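Local coordinates for protein blue-light receptor of the BLUF-family (Rhodobacter sphaeroides, PDB 2BYC) that probably acts as a blue-light photoreceptor in bacterial signalling, holding a flavin as its light-sensing chromophore, at residues 10-16 with 72-78; 46-51 with 111-115. One frame throughout, in Å; residues are numbered along the deposited sequence.

Contact 1 (10-16 with 72-78); sequences YRSRVRL and PRHQEIL. With FMN (flavin mononucleotide), chain C.
The chain enters at Pro72, whose carbonyl O lies 3.1 Å from Arg15 CD, at the edge of that guanidinium. Arg73 accepts a hydrogen bond at its O from Arg15 N (2.7 Å), and its CB lies 3.9 Å from Leu16 CD2, while its guanidinium leads away to a salt bridge with Asp71 beside the FMN ribityl chain. His74, extended and with chi1 p, places ND1 2.7 Å from Ser12 OG (also p) in a hydrogen bond. FMN C8M lies over one face of the imidazole, with Tyr10 OH 3.5 Å from His74 CE1 near the ring plane. In the ferredoxin-like BLUF fold, strands 74-75 and 77-84 pair antiparallel along one edge of strand 5-14; Arg11, Arg13, Gln75 and Leu78 share one face, while Tyr10 and His74 reach the flavin. Gln75 pairs with Arg13 through two 2.7 Å bonds, Arg13 N to Gln75 O and Gln75 N to Arg13 O. Glu76 turns a corner with left-handed backbone angles (54/49), and the register slips by one in a beta bulge. Ile77 sets CG1 3.7 Å from Ser12 CB and CG2 4.0 Å from Tyr10 CD1. Leu78 restores the pairing against Arg11, Leu78 N to Arg11 O at 2.9 Å and Arg11 N to Leu78 O at 3.0 Å. The neighbouring Tyr10, chi1 p, directs its OH to Gln52 and to within 3.4 Å of FMN C6.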
ATOM      1  N   TYR A  10      -2.772   4.180  -4.358  1.00 11.49           N
ATOM      2  CA  TYR A  10      -3.729   3.896  -5.394  1.00 11.80           C
ATOM      3  C   TYR A  10      -4.727   2.893  -4.830  1.00 12.02           C
ATOM      4  O   TYR A  10      -4.506   2.258  -3.828  1.00 11.31           O
ATOM      5  CB  TYR A  10      -3.006   3.366  -6.691  1.00 12.02           C
ATOM      6  CG  TYR A  10      -2.503   1.970  -6.485  1.00 13.62           C
ATOM      7  CD1 TYR A  10      -3.394   0.913  -6.482  1.00 14.91           C
ATOM      8  CD2 TYR A  10      -1.134   1.694  -6.327  1.00 11.78           C
ATOM      9  CE1 TYR A  10      -2.964  -0.358  -6.249  1.00 18.49           C
ATOM     10  CE2 TYR A  10      -0.690   0.396  -6.107  1.00 12.56           C
ATOM     11  CZ  TYR A  10      -1.608  -0.614  -6.106  1.00 15.24           C
ATOM     12  OH  TYR A  10      -1.276  -1.914  -5.882  1.00 18.46           O
ATOM     13  N   ARG A  11      -5.867   2.812  -5.470  1.00 14.98           N
ATOM     14  CA  ARG A  11      -6.945   1.898  -5.101  1.00 14.87           C
ATOM     15  C   ARG A  11      -7.152   1.102  -6.349  1.00 15.59           C
ATOM     16  O   ARG A  11      -7.038   1.669  -7.451  1.00 14.40           O
ATOM     17  CB  ARG A  11      -8.202   2.725  -4.856  1.00 16.08           C
ATOM     18  CG  ARG A  11      -9.325   1.944  -4.258  1.00 19.86           C
ATOM     19  CD  ARG A  11     -10.516   2.847  -3.907  1.00 27.28           C
ATOM     20  NE  ARG A  11     -11.199   3.247  -5.115  1.00 33.37           N
ATOM     21  CZ  ARG A  11     -12.354   2.738  -5.525  1.00 34.68           C
ATOM     22  NH1 ARG A  11     -12.986   1.832  -4.782  1.00 37.81           N
ATOM     23  NH2 ARG A  11     -12.889   3.164  -6.663  1.00 35.07           N
ATOM     24  N   SER A  12      -7.392  -0.208  -6.196  1.00 15.56           N
ATOM     25  CA  SER A  12      -7.751  -1.095  -7.328  1.00 16.46           C
ATOM     26  C   SER A  12      -8.776  -2.054  -6.902  1.00 16.88           C
ATOM     27  O   SER A  12      -8.980  -2.246  -5.710  1.00 16.99           O
ATOM     28  CB  SER A  12      -6.566  -1.887  -7.854  1.00 15.23           C
ATOM     29  OG  SER A  12      -6.055  -2.736  -6.882  1.00 14.08           O
ATOM     30  N   ARG A  13      -9.452  -2.643  -7.890  1.00 18.02           N
ATOM     31  CA  ARG A  13     -10.354  -3.760  -7.652  1.00 20.22           C
ATOM     32  C   ARG A  13      -9.629  -5.052  -7.699  1.00 19.60           C
ATOM     33  O   ARG A  13      -8.914  -5.354  -8.656  1.00 20.81           O
ATOM     34  CB  ARG A  13     -11.383  -3.868  -8.764  1.00 20.19           C
ATOM     35  CG  ARG A  13     -12.625  -3.181  -8.477  1.00 29.04           C
ATOM     36  CD  ARG A  13     -13.787  -4.165  -8.381  1.00 37.27           C
ATOM     37  NE  ARG A  13     -14.872  -3.524  -7.629  1.00 43.09           N
ATOM     38  CZ  ARG A  13     -15.932  -4.168  -7.161  1.00 44.02           C
ATOM     39  NH1 ARG A  13     -16.049  -5.491  -7.368  1.00 42.13           N
ATOM     40  NH2 ARG A  13     -16.844  -3.496  -6.455  1.00 44.10           N
ATOM     41  N   VAL A  14      -9.876  -5.843  -6.685  1.00 22.06           N
ATOM     42  CA  VAL A  14      -9.315  -7.177  -6.591  1.00 23.70           C
ATOM     43  C   VAL A  14      -9.715  -8.054  -7.764  1.00 25.49           C
ATOM     44  O   VAL A  14     -10.842  -8.041  -8.177  1.00 26.26           O
ATOM     45  CB  VAL A  14      -9.751  -7.784  -5.284  1.00 22.86           C
ATOM     46  CG1 VAL A  14      -9.701  -9.244  -5.316  1.00 25.56           C
ATOM     47  CG2 VAL A  14      -8.842  -7.237  -4.196  1.00 23.16           C
ATOM     48  N   ARG A  15      -8.771  -8.791  -8.316  1.00 27.60           N
ATOM     49  CA  ARG A  15      -9.129  -9.708  -9.339  1.00 30.26           C
ATOM     50  C   ARG A  15      -8.351 -11.016  -9.169  1.00 30.53           C
ATOM     51  O   ARG A  15      -7.504 -11.407 -10.004  1.00 30.86           O
ATOM     52  CB  ARG A  15      -8.908  -9.064 -10.688  1.00 30.91           C
ATOM     53  CG  ARG A  15      -9.657  -9.759 -11.749  1.00 35.41           C
ATOM     54  CD  ARG A  15      -8.853  -9.689 -13.015  1.00 42.00           C
ATOM     55  NE  ARG A  15      -9.665 -10.085 -14.140  1.00 44.89           N
ATOM     56  CZ  ARG A  15      -9.367  -9.831 -15.405  1.00 46.26           C
ATOM     57  NH1 ARG A  15      -8.240  -9.161 -15.714  1.00 43.39           N
ATOM     58  NH2 ARG A  15     -10.200 -10.277 -16.351  1.00 44.09           N
ATOM     59  N   LEU A  16      -8.674 -11.698  -8.073  1.00 31.18           N
ATOM     60  CA  LEU A  16      -7.876 -12.824  -7.554  1.00 31.64           C
ATOM     61  C   LEU A  16      -8.520 -14.186  -7.851  1.00 32.65           C
ATOM     62  O   LEU A  16      -9.653 -14.412  -7.495  1.00 32.17           O
ATOM     63  CB  LEU A  16      -7.778 -12.666  -6.047  1.00 30.23           C
ATOM     64  CG  LEU A  16      -7.123 -11.413  -5.496  1.00 28.26           C
ATOM     65  CD1 LEU A  16      -6.949 -11.643  -4.031  1.00 27.45           C
ATOM     66  CD2 LEU A  16      -5.792 -11.290  -6.154  1.00 20.14           C
ATOM     67  N   PRO A  72      -2.384  -8.499 -13.647  1.00 27.22           N
ATOM     68  CA  PRO A  72      -3.768  -8.857 -13.918  1.00 27.48           C
ATOM     69  C   PRO A  72      -4.625  -9.127 -12.675  1.00 27.38           C
ATOM     70  O   PRO A  72      -5.830  -9.317 -12.823  1.00 27.91           O
ATOM     71  CB  PRO A  72      -3.637 -10.128 -14.735  1.00 28.38           C
ATOM     72  CG  PRO A  72      -2.144 -10.174 -15.182  1.00 27.79           C
ATOM     73  CD  PRO A  72      -1.418  -9.519 -14.101  1.00 26.94           C
ATOM     74  N   ARG A  73      -4.026  -9.172 -11.478  1.00 26.08           N
ATOM     75  CA  ARG A  73      -4.756  -9.609 -10.296  1.00 23.26           C
ATOM     76  C   ARG A  73      -5.525  -8.468  -9.681  1.00 21.23           C
ATOM     77  O   ARG A  73      -6.090  -8.607  -8.576  1.00 21.16           O
ATOM     78  CB  ARG A  73      -3.812 -10.298  -9.308  1.00 24.80           C
ATOM     79  CG  ARG A  73      -3.158 -11.603  -9.876  1.00 21.99           C
ATOM     80  CD  ARG A  73      -2.094 -12.120  -8.969  1.00 21.07           C
ATOM     81  NE  ARG A  73      -0.848 -11.430  -9.240  1.00 21.82           N
ATOM     82  CZ  ARG A  73       0.303 -11.700  -8.651  1.00 23.03           C
ATOM     83  NH1 ARG A  73       0.404 -12.687  -7.737  1.00 27.07           N
ATOM     84  NH2 ARG A  73       1.355 -10.946  -8.933  1.00 22.85           N
ATOM     85  N   HIS A  74      -5.552  -7.328 -10.370  1.00 20.36           N
ATOM     86  CA  HIS A  74      -6.437  -6.204  -9.963  1.00 19.35           C
ATOM     87  C   HIS A  74      -6.796  -5.365 -11.157  1.00 20.95           C
ATOM     88  O   HIS A  74      -6.091  -5.420 -12.119  1.00 19.47           O
ATOM     89  CB  HIS A  74      -5.850  -5.322  -8.829  1.00 17.80           C
ATOM     90  CG  HIS A  74      -4.528  -4.659  -9.130  1.00 17.45           C
ATOM     91  ND1 HIS A  74      -3.992  -3.693  -8.299  1.00 14.10           N
ATOM     92  CD2 HIS A  74      -3.625  -4.823 -10.122  1.00 14.91           C
ATOM     93  CE1 HIS A  74      -2.814  -3.303  -8.757  1.00 13.79           C
ATOM     94  NE2 HIS A  74      -2.564  -3.969  -9.861  1.00 12.20           N
ATOM     95  N   GLN A  75      -7.853  -4.569 -11.057  1.00 20.31           N
ATOM     96  CA  GLN A  75      -8.318  -3.746 -12.167  1.00 24.26           C
ATOM     97  C   GLN A  75      -8.791  -2.413 -11.683  1.00 23.22           C
ATOM     98  O   GLN A  75      -8.907  -2.208 -10.487  1.00 23.12           O
ATOM     99  CB  GLN A  75      -9.535  -4.396 -12.850  1.00 23.70           C
ATOM    100  CG  GLN A  75     -10.472  -5.081 -11.888  1.00 26.82           C
ATOM    101  CD  GLN A  75     -11.454  -6.080 -12.556  1.00 29.78           C
ATOM    102  OE1 GLN A  75     -11.196  -6.630 -13.647  1.00 34.74           O
ATOM    103  NE2 GLN A  75     -12.594  -6.300 -11.896  1.00 32.91           N
ATOM    104  N   GLU A  76      -9.102  -1.538 -12.645  1.00 23.37           N
ATOM    105  CA  GLU A  76      -9.605  -0.216 -12.379  1.00 23.80           C
ATOM    106  C   GLU A  76      -8.647   0.501 -11.432  1.00 20.87           C
ATOM    107  O   GLU A  76      -9.047   1.027 -10.425  1.00 20.83           O
ATOM    108  CB  GLU A  76     -10.958  -0.312 -11.707  1.00 24.52           C
ATOM    109  CG  GLU A  76     -12.029  -1.013 -12.568  1.00 28.70           C
ATOM    110  CD  GLU A  76     -13.357  -1.140 -11.828  1.00 29.91           C
ATOM    111  OE1 GLU A  76     -13.728  -0.189 -11.062  1.00 38.62           O
ATOM    112  OE2 GLU A  76     -14.028  -2.197 -11.996  1.00 33.34           O
ATOM    113  N   ILE A  77      -7.375   0.469 -11.739  1.00 19.25           N
ATOM    114  CA  ILE A  77      -6.368   1.068 -10.798  1.00 20.19           C
ATOM    115  C   ILE A  77      -6.488   2.562 -10.952  1.00 19.84           C
ATOM    116  O   ILE A  77      -6.436   3.094 -12.102  1.00 20.91           O
ATOM    117  CB  ILE A  77      -4.995   0.586 -11.208  1.00 19.71           C
ATOM    118  CG1 ILE A  77      -4.957  -0.929 -11.028  1.00 21.10           C
ATOM    119  CG2 ILE A  77      -3.891   1.284 -10.434  1.00 18.77           C
ATOM    120  CD1 ILE A  77      -3.984  -1.581 -11.951  1.00 20.87           C
ATOM    121  N   LEU A  78      -6.565   3.260  -9.826  1.00 18.62           N
ATOM    122  CA  LEU A  78      -6.535   4.677  -9.928  1.00 17.74           C
ATOM    123  C   LEU A  78      -5.837   5.246  -8.694  1.00 17.53           C
ATOM    124  O   LEU A  78      -6.100   4.877  -7.580  1.00 12.75           O
ATOM    125  CB  LEU A  78      -7.993   5.113 -10.073  1.00 19.40           C
ATOM    126  CG  LEU A  78      -8.277   6.554 -10.315  1.00 19.61           C
ATOM    127  CD1 LEU A  78      -7.949   6.904 -11.773  1.00 19.15           C
ATOM    128  CD2 LEU A  78      -9.776   6.814  -9.950  1.00 23.14           C
TER
HETATM  129  N1  FMN C1137       5.264  -6.289  -6.523  1.00 14.81           N
HETATM  130  C2  FMN C1137       6.300  -5.666  -5.864  1.00 15.02           C
HETATM  131  O2  FMN C1137       7.486  -5.955  -6.148  1.00 16.31           O
HETATM  132  N3  FMN C1137       6.067  -4.743  -4.898  1.00 11.79           N
HETATM  133  C4  FMN C1137       4.777  -4.486  -4.592  1.00 11.74           C
HETATM  134  O4  FMN C1137       4.551  -3.635  -3.794  1.00 15.02           O
HETATM  135  C4A FMN C1137       3.709  -5.108  -5.247  1.00 11.08           C
HETATM  136  N5  FMN C1137       2.404  -4.806  -4.899  1.00 12.75           N
HETATM  137  C5A FMN C1137       1.324  -5.360  -5.602  1.00 14.51           C
HETATM  138  C6  FMN C1137       0.023  -5.034  -5.287  1.00 12.21           C
HETATM  139  C7  FMN C1137      -1.081  -5.621  -5.923  1.00 12.14           C
HETATM  140  C7M FMN C1137      -2.505  -5.119  -5.654  1.00 11.11           C
HETATM  141  C8  FMN C1137      -0.837  -6.537  -6.924  1.00 13.47           C
HETATM  142  C8M FMN C1137      -1.965  -7.174  -7.719  1.00 11.88           C
HETATM  143  C9  FMN C1137       0.473  -6.869  -7.264  1.00 12.89           C
HETATM  144  C9A FMN C1137       1.574  -6.263  -6.586  1.00 14.00           C
HETATM  145  N10 FMN C1137       2.910  -6.600  -6.904  1.00 14.25           N
HETATM  146  C10 FMN C1137       3.964  -5.992  -6.233  1.00 14.66           C
HETATM  147  C1' FMN C1137       3.248  -7.798  -7.726  1.00 19.84           C
HETATM  148  C2' FMN C1137       3.913  -7.182  -8.934  1.00 26.05           C
HETATM  149  O2' FMN C1137       2.811  -6.880  -9.741  1.00 24.88           O
HETATM  150  C3' FMN C1137       4.938  -8.065  -9.666  1.00 30.03           C
HETATM  151  O3' FMN C1137       4.252  -9.066 -10.349  1.00 34.64           O
HETATM  152  C4' FMN C1137       6.015  -8.722  -8.818  1.00 34.70           C
HETATM  153  O4' FMN C1137       6.981  -7.795  -8.279  1.00 35.95           O
HETATM  154  C5' FMN C1137       6.799  -9.708  -9.689  1.00 39.41           C
HETATM  155  O5' FMN C1137       6.485 -11.094  -9.543  1.00 42.74           O
HETATM  156  P   FMN C1137       7.586 -12.051 -10.209  1.00 42.58           P
HETATM  157  O1P FMN C1137       7.300 -13.532  -9.915  1.00 39.15           O
HETATM  158  O2P FMN C1137       7.468 -11.767 -11.701  1.00 39.08           O
HETATM  159  O3P FMN C1137       8.864 -11.537  -9.593  1.00 34.25           O

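Contact 2 (46-51 with 111-115); sequences NGVHFV and ERLDL. With FMN (flavin mononucleotide), chain C.
Two leucines with left-handed backbone angles, Leu113 (58/46) and Leu115 (51/40), kink the segment 111-115; Leu113 points toward a beta strand, and Leu115 starts sideways but reaches Val51 with CD1. The strand is 49-55 of the ferredoxin-like BLUF sheet, entered from the turn 46-48 that links it to strand 40-45. The segment 111-115 belongs to the connection between helices 100-106 and 120-131, so the contact, mainly apolar around Leu113 and Val51, joins the C-terminal part of the chain to the sheet face turned away from the flavin. Backbones stay well apart: CA to CA, Asn46 and Glu111 are 6.6 Å from each other, and His49 and Leu113 6.7 Å. Asn46 (chi1 p) has its CA-to-CB bond toward the loop, and its amide group ends next to the backbone of Glu111 and Arg112. Gly47 follows at 99/-16, where a side chain would collide with the preceding carbonyl, and the extended residues 49-51 come next. His49 (chi1 m) and Val51 (chi1 t) face the loop, whereas Phe50 between them faces away and has FMN C7M over one face of its ring. Leu113, in the m,t rotamer, fills the space between His49 and Val51; its CB is 4.4 Å from His49 CB, and Leu44, Leu103 and Leu124 also touch its side chain. Its carbonyl O is buried here with no polar partner in the model. The closest approaches to Val51 are at CG2: 3.7 Å from Leu113 CD1 and 3.8 Å from Leu115 CD1.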
ATOM      1  N   ASN A  46      -9.365  -5.927   1.445  1.00 18.84           N
ATOM      2  CA  ASN A  46     -10.640  -6.132   2.231  1.00 19.18           C
ATOM      3  C   ASN A  46     -11.483  -7.136   1.531  1.00 20.34           C
ATOM      4  O   ASN A  46     -12.626  -7.353   1.919  1.00 20.43           O
ATOM      5  CB  ASN A  46     -11.437  -4.830   2.335  1.00 18.74           C
ATOM      6  CG  ASN A  46     -11.972  -4.343   0.974  1.00 17.20           C
ATOM      7  OD1 ASN A  46     -12.713  -3.398   0.890  1.00 23.42           O
ATOM      8  ND2 ASN A  46     -11.578  -4.971  -0.052  1.00  9.92           N
ATOM      9  N   GLY A  47     -10.906  -7.766   0.521  1.00 20.95           N
ATOM     10  CA  GLY A  47     -11.613  -8.777  -0.221  1.00 20.73           C
ATOM     11  C   GLY A  47     -12.201  -8.257  -1.522  1.00 22.03           C
ATOM     12  O   GLY A  47     -12.572  -9.045  -2.368  1.00 22.50           O
ATOM     13  N   VAL A  48     -12.289  -6.947  -1.682  1.00 20.06           N
ATOM     14  CA  VAL A  48     -12.915  -6.386  -2.889  1.00 20.16           C
ATOM     15  C   VAL A  48     -12.014  -5.414  -3.621  1.00 18.58           C
ATOM     16  O   VAL A  48     -12.030  -5.354  -4.836  1.00 19.54           O
ATOM     17  CB  VAL A  48     -14.228  -5.666  -2.506  1.00 18.90           C
ATOM     18  CG1 VAL A  48     -14.993  -5.112  -3.695  1.00 19.37           C
ATOM     19  CG2 VAL A  48     -15.117  -6.635  -1.704  1.00 21.60           C
ATOM     20  N   HIS A  49     -11.275  -4.632  -2.850  1.00 17.03           N
ATOM     21  CA  HIS A  49     -10.436  -3.540  -3.356  1.00 16.24           C
ATOM     22  C   HIS A  49      -9.069  -3.742  -2.691  1.00 14.43           C
ATOM     23  O   HIS A  49      -9.022  -4.369  -1.671  1.00 14.97           O
ATOM     24  CB  HIS A  49     -10.982  -2.222  -2.875  1.00 17.58           C
ATOM     25  CG  HIS A  49     -12.198  -1.797  -3.634  1.00 17.69           C
ATOM     26  ND1 HIS A  49     -12.154  -1.518  -4.989  1.00 24.25           N
ATOM     27  CD2 HIS A  49     -13.494  -1.706  -3.273  1.00 13.57           C
ATOM     28  CE1 HIS A  49     -13.365  -1.200  -5.408  1.00 20.45           C
ATOM     29  NE2 HIS A  49     -14.193  -1.297  -4.381  1.00 19.57           N
ATOM     30  N   PHE A  50      -7.981  -3.315  -3.320  1.00 13.84           N
ATOM     31  CA  PHE A  50      -6.673  -3.116  -2.601  1.00 12.40           C
ATOM     32  C   PHE A  50      -6.503  -1.640  -2.545  1.00 12.90           C
ATOM     33  O   PHE A  50      -6.934  -0.908  -3.465  1.00 12.78           O
ATOM     34  CB  PHE A  50      -5.567  -3.574  -3.529  1.00 11.25           C
ATOM     35  CG  PHE A  50      -5.418  -5.059  -3.660  1.00 14.53           C
ATOM     36  CD1 PHE A  50      -5.532  -5.693  -4.911  1.00 16.40           C
ATOM     37  CD2 PHE A  50      -5.146  -5.848  -2.564  1.00 15.91           C
ATOM     38  CE1 PHE A  50      -5.321  -7.100  -5.027  1.00 13.15           C
ATOM     39  CE2 PHE A  50      -4.972  -7.222  -2.687  1.00 17.81           C
ATOM     40  CZ  PHE A  50      -5.047  -7.832  -3.952  1.00 14.02           C
ATOM     41  N   VAL A  51      -5.901  -1.177  -1.451  1.00 12.16           N
ATOM     42  CA  VAL A  51      -5.385   0.197  -1.369  1.00 13.13           C
ATOM     43  C   VAL A  51      -3.928  -0.036  -1.051  1.00 11.34           C
ATOM     44  O   VAL A  51      -3.611  -0.742  -0.147  1.00  8.61           O
ATOM     45  CB  VAL A  51      -6.128   1.051  -0.308  1.00 14.09           C
ATOM     46  CG1 VAL A  51      -5.455   2.383  -0.177  1.00 12.05           C
ATOM     47  CG2 VAL A  51      -7.638   1.309  -0.792  1.00 11.94           C
ATOM     48  N   GLU A 111     -13.144   0.221   6.355  1.00 31.25           N
ATOM     49  CA  GLU A 111     -12.960  -1.167   5.921  1.00 30.92           C
ATOM     50  C   GLU A 111     -13.387  -1.321   4.454  1.00 28.67           C
ATOM     51  O   GLU A 111     -12.859  -2.164   3.736  1.00 27.34           O
ATOM     52  CB  GLU A 111     -13.693  -2.157   6.879  1.00 31.51           C
ATOM     53  CG  GLU A 111     -14.074  -3.558   6.276  1.00 31.34           C
ATOM     54  CD  GLU A 111     -15.416  -4.171   6.796  1.00 33.95           C
ATOM     55  OE1 GLU A 111     -15.784  -4.017   7.994  1.00 38.46           O
ATOM     56  OE2 GLU A 111     -16.102  -4.842   5.987  1.00 34.82           O
ATOM     57  N   ARG A 112     -14.320  -0.478   3.998  1.00 27.47           N
ATOM     58  CA  ARG A 112     -14.800  -0.590   2.649  1.00 28.12           C
ATOM     59  C   ARG A 112     -13.737  -0.120   1.666  1.00 25.98           C
ATOM     60  O   ARG A 112     -13.762  -0.536   0.502  1.00 23.31           O
ATOM     61  CB  ARG A 112     -16.135   0.151   2.412  1.00 29.68           C
ATOM     62  CG  ARG A 112     -17.362  -0.631   2.973  1.00 30.50           C
ATOM     63  CD  ARG A 112     -18.663  -0.400   2.165  1.00 33.80           C
ATOM     64  NE  ARG A 112     -19.819  -0.617   3.055  1.00 42.93           N
ATOM     65  CZ  ARG A 112     -21.079  -0.212   2.858  1.00 45.04           C
ATOM     66  NH1 ARG A 112     -21.435   0.455   1.768  1.00 46.23           N
ATOM     67  NH2 ARG A 112     -21.996  -0.476   3.794  1.00 48.61           N
ATOM     68  N   LEU A 113     -12.838   0.768   2.110  1.00 23.11           N
ATOM     69  CA  LEU A 113     -11.762   1.261   1.193  1.00 23.56           C
ATOM     70  C   LEU A 113     -12.346   1.938  -0.079  1.00 23.85           C
ATOM     71  O   LEU A 113     -11.918   1.718  -1.256  1.00 22.95           O
ATOM     72  CB  LEU A 113     -10.846   0.119   0.815  1.00 21.10           C
ATOM     73  CG  LEU A 113     -10.066  -0.545   1.938  1.00 20.22           C
ATOM     74  CD1 LEU A 113      -9.067  -1.480   1.266  1.00 14.83           C
ATOM     75  CD2 LEU A 113      -9.346   0.519   2.682  1.00 16.55           C
ATOM     76  N   ASP A 114     -13.324   2.773   0.173  1.00 26.58           N
ATOM     77  CA  ASP A 114     -13.982   3.408  -0.921  1.00 29.41           C
ATOM     78  C   ASP A 114     -13.182   4.625  -1.251  1.00 30.06           C
ATOM     79  O   ASP A 114     -13.153   5.002  -2.429  1.00 30.53           O
ATOM     80  CB  ASP A 114     -15.437   3.699  -0.641  1.00 29.41           C
ATOM     81  CG  ASP A 114     -16.327   2.712  -1.336  1.00 36.60           C
ATOM     82  OD1 ASP A 114     -15.876   2.281  -2.429  1.00 43.89           O
ATOM     83  OD2 ASP A 114     -17.429   2.323  -0.815  1.00 41.65           O
ATOM     84  N   LEU A 115     -12.456   5.135  -0.237  1.00 29.77           N
ATOM     85  CA  LEU A 115     -11.752   6.422  -0.266  1.00 31.04           C
ATOM     86  C   LEU A 115     -12.629   7.603  -0.723  1.00 33.02           C
ATOM     87  O   LEU A 115     -12.147   8.451  -1.455  1.00 33.40           O
ATOM     88  CB  LEU A 115     -10.475   6.377  -1.158  1.00 30.17           C
ATOM     89  CG  LEU A 115      -9.117   5.800  -0.720  1.00 31.70           C
ATOM     90  CD1 LEU A 115      -9.145   4.676   0.274  1.00 25.39           C
ATOM     91  CD2 LEU A 115      -8.344   5.437  -1.977  1.00 30.64           C
TER
HETATM   92  N1  FMN C1137       5.264  -6.289  -6.523  1.00 14.81           N
HETATM   93  C2  FMN C1137       6.300  -5.666  -5.864  1.00 15.02           C
HETATM   94  O2  FMN C1137       7.486  -5.955  -6.148  1.00 16.31           O
HETATM   95  N3  FMN C1137       6.067  -4.743  -4.898  1.00 11.79           N
HETATM   96  C4  FMN C1137       4.777  -4.486  -4.592  1.00 11.74           C
HETATM   97  O4  FMN C1137       4.551  -3.635  -3.794  1.00 15.02           O
HETATM   98  C4A FMN C1137       3.709  -5.108  -5.247  1.00 11.08           C
HETATM   99  N5  FMN C1137       2.404  -4.806  -4.899  1.00 12.75           N
HETATM  100  C5A FMN C1137       1.324  -5.360  -5.602  1.00 14.51           C
HETATM  101  C6  FMN C1137       0.023  -5.034  -5.287  1.00 12.21           C
HETATM  102  C7  FMN C1137      -1.081  -5.621  -5.923  1.00 12.14           C
HETATM  103  C7M FMN C1137      -2.505  -5.119  -5.654  1.00 11.11           C
HETATM  104  C8  FMN C1137      -0.837  -6.537  -6.924  1.00 13.47           C
HETATM  105  C8M FMN C1137      -1.965  -7.174  -7.719  1.00 11.88           C
HETATM  106  C9  FMN C1137       0.473  -6.869  -7.264  1.00 12.89           C
HETATM  107  C9A FMN C1137       1.574  -6.263  -6.586  1.00 14.00           C
HETATM  108  N10 FMN C1137       2.910  -6.600  -6.904  1.00 14.25           N
HETATM  109  C10 FMN C1137       3.964  -5.992  -6.233  1.00 14.66           C
HETATM  110  C1' FMN C1137       3.248  -7.798  -7.726  1.00 19.84           C
HETATM  111  C2' FMN C1137       3.913  -7.182  -8.934  1.00 26.05           C
HETATM  112  O2' FMN C1137       2.811  -6.880  -9.741  1.00 24.88           O
HETATM  113  C3' FMN C1137       4.938  -8.065  -9.666  1.00 30.03           C
HETATM  114  O3' FMN C1137       4.252  -9.066 -10.349  1.00 34.64           O
HETATM  115  C4' FMN C1137       6.015  -8.722  -8.818  1.00 34.70           C
HETATM  116  O4' FMN C1137       6.981  -7.795  -8.279  1.00 35.95           O
HETATM  117  C5' FMN C1137       6.799  -9.708  -9.689  1.00 39.41           C
HETATM  118  O5' FMN C1137       6.485 -11.094  -9.543  1.00 42.74           O
HETATM  119  P   FMN C1137       7.586 -12.051 -10.209  1.00 42.58           P
HETATM  120  O1P FMN C1137       7.300 -13.532  -9.915  1.00 39.15           O
HETATM  121  O2P FMN C1137       7.468 -11.767 -11.701  1.00 39.08           O
HETATM  122  O3P FMN C1137       8.864 -11.537  -9.593  1.00 34.25           O

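With centres 10 Å apart, contacts 1 and 2 both reach the same sheet, in which strands 5-14 and 49-55 are neighbours. Probable hydrogen bonds join them: Ser12 O to Phe50 N at 2.8 Å and Val14 N to Val48 O at 2.9 Å. Both reach the methyl-bearing end of the flavin, where FMN C7M is 3.4 Å from His74 ND1 in contact 1 and 3.2 Å from Phe50 CD1 in contact 2. On the other face, Arg11 runs from contact 1 over contact 2, with NH1 3.1 Å from His49 CE1 and CD 3.2 Å from Leu113 O. Strand 49-55 thus lies between the flavin pocket and the C-terminal 111-115 loop.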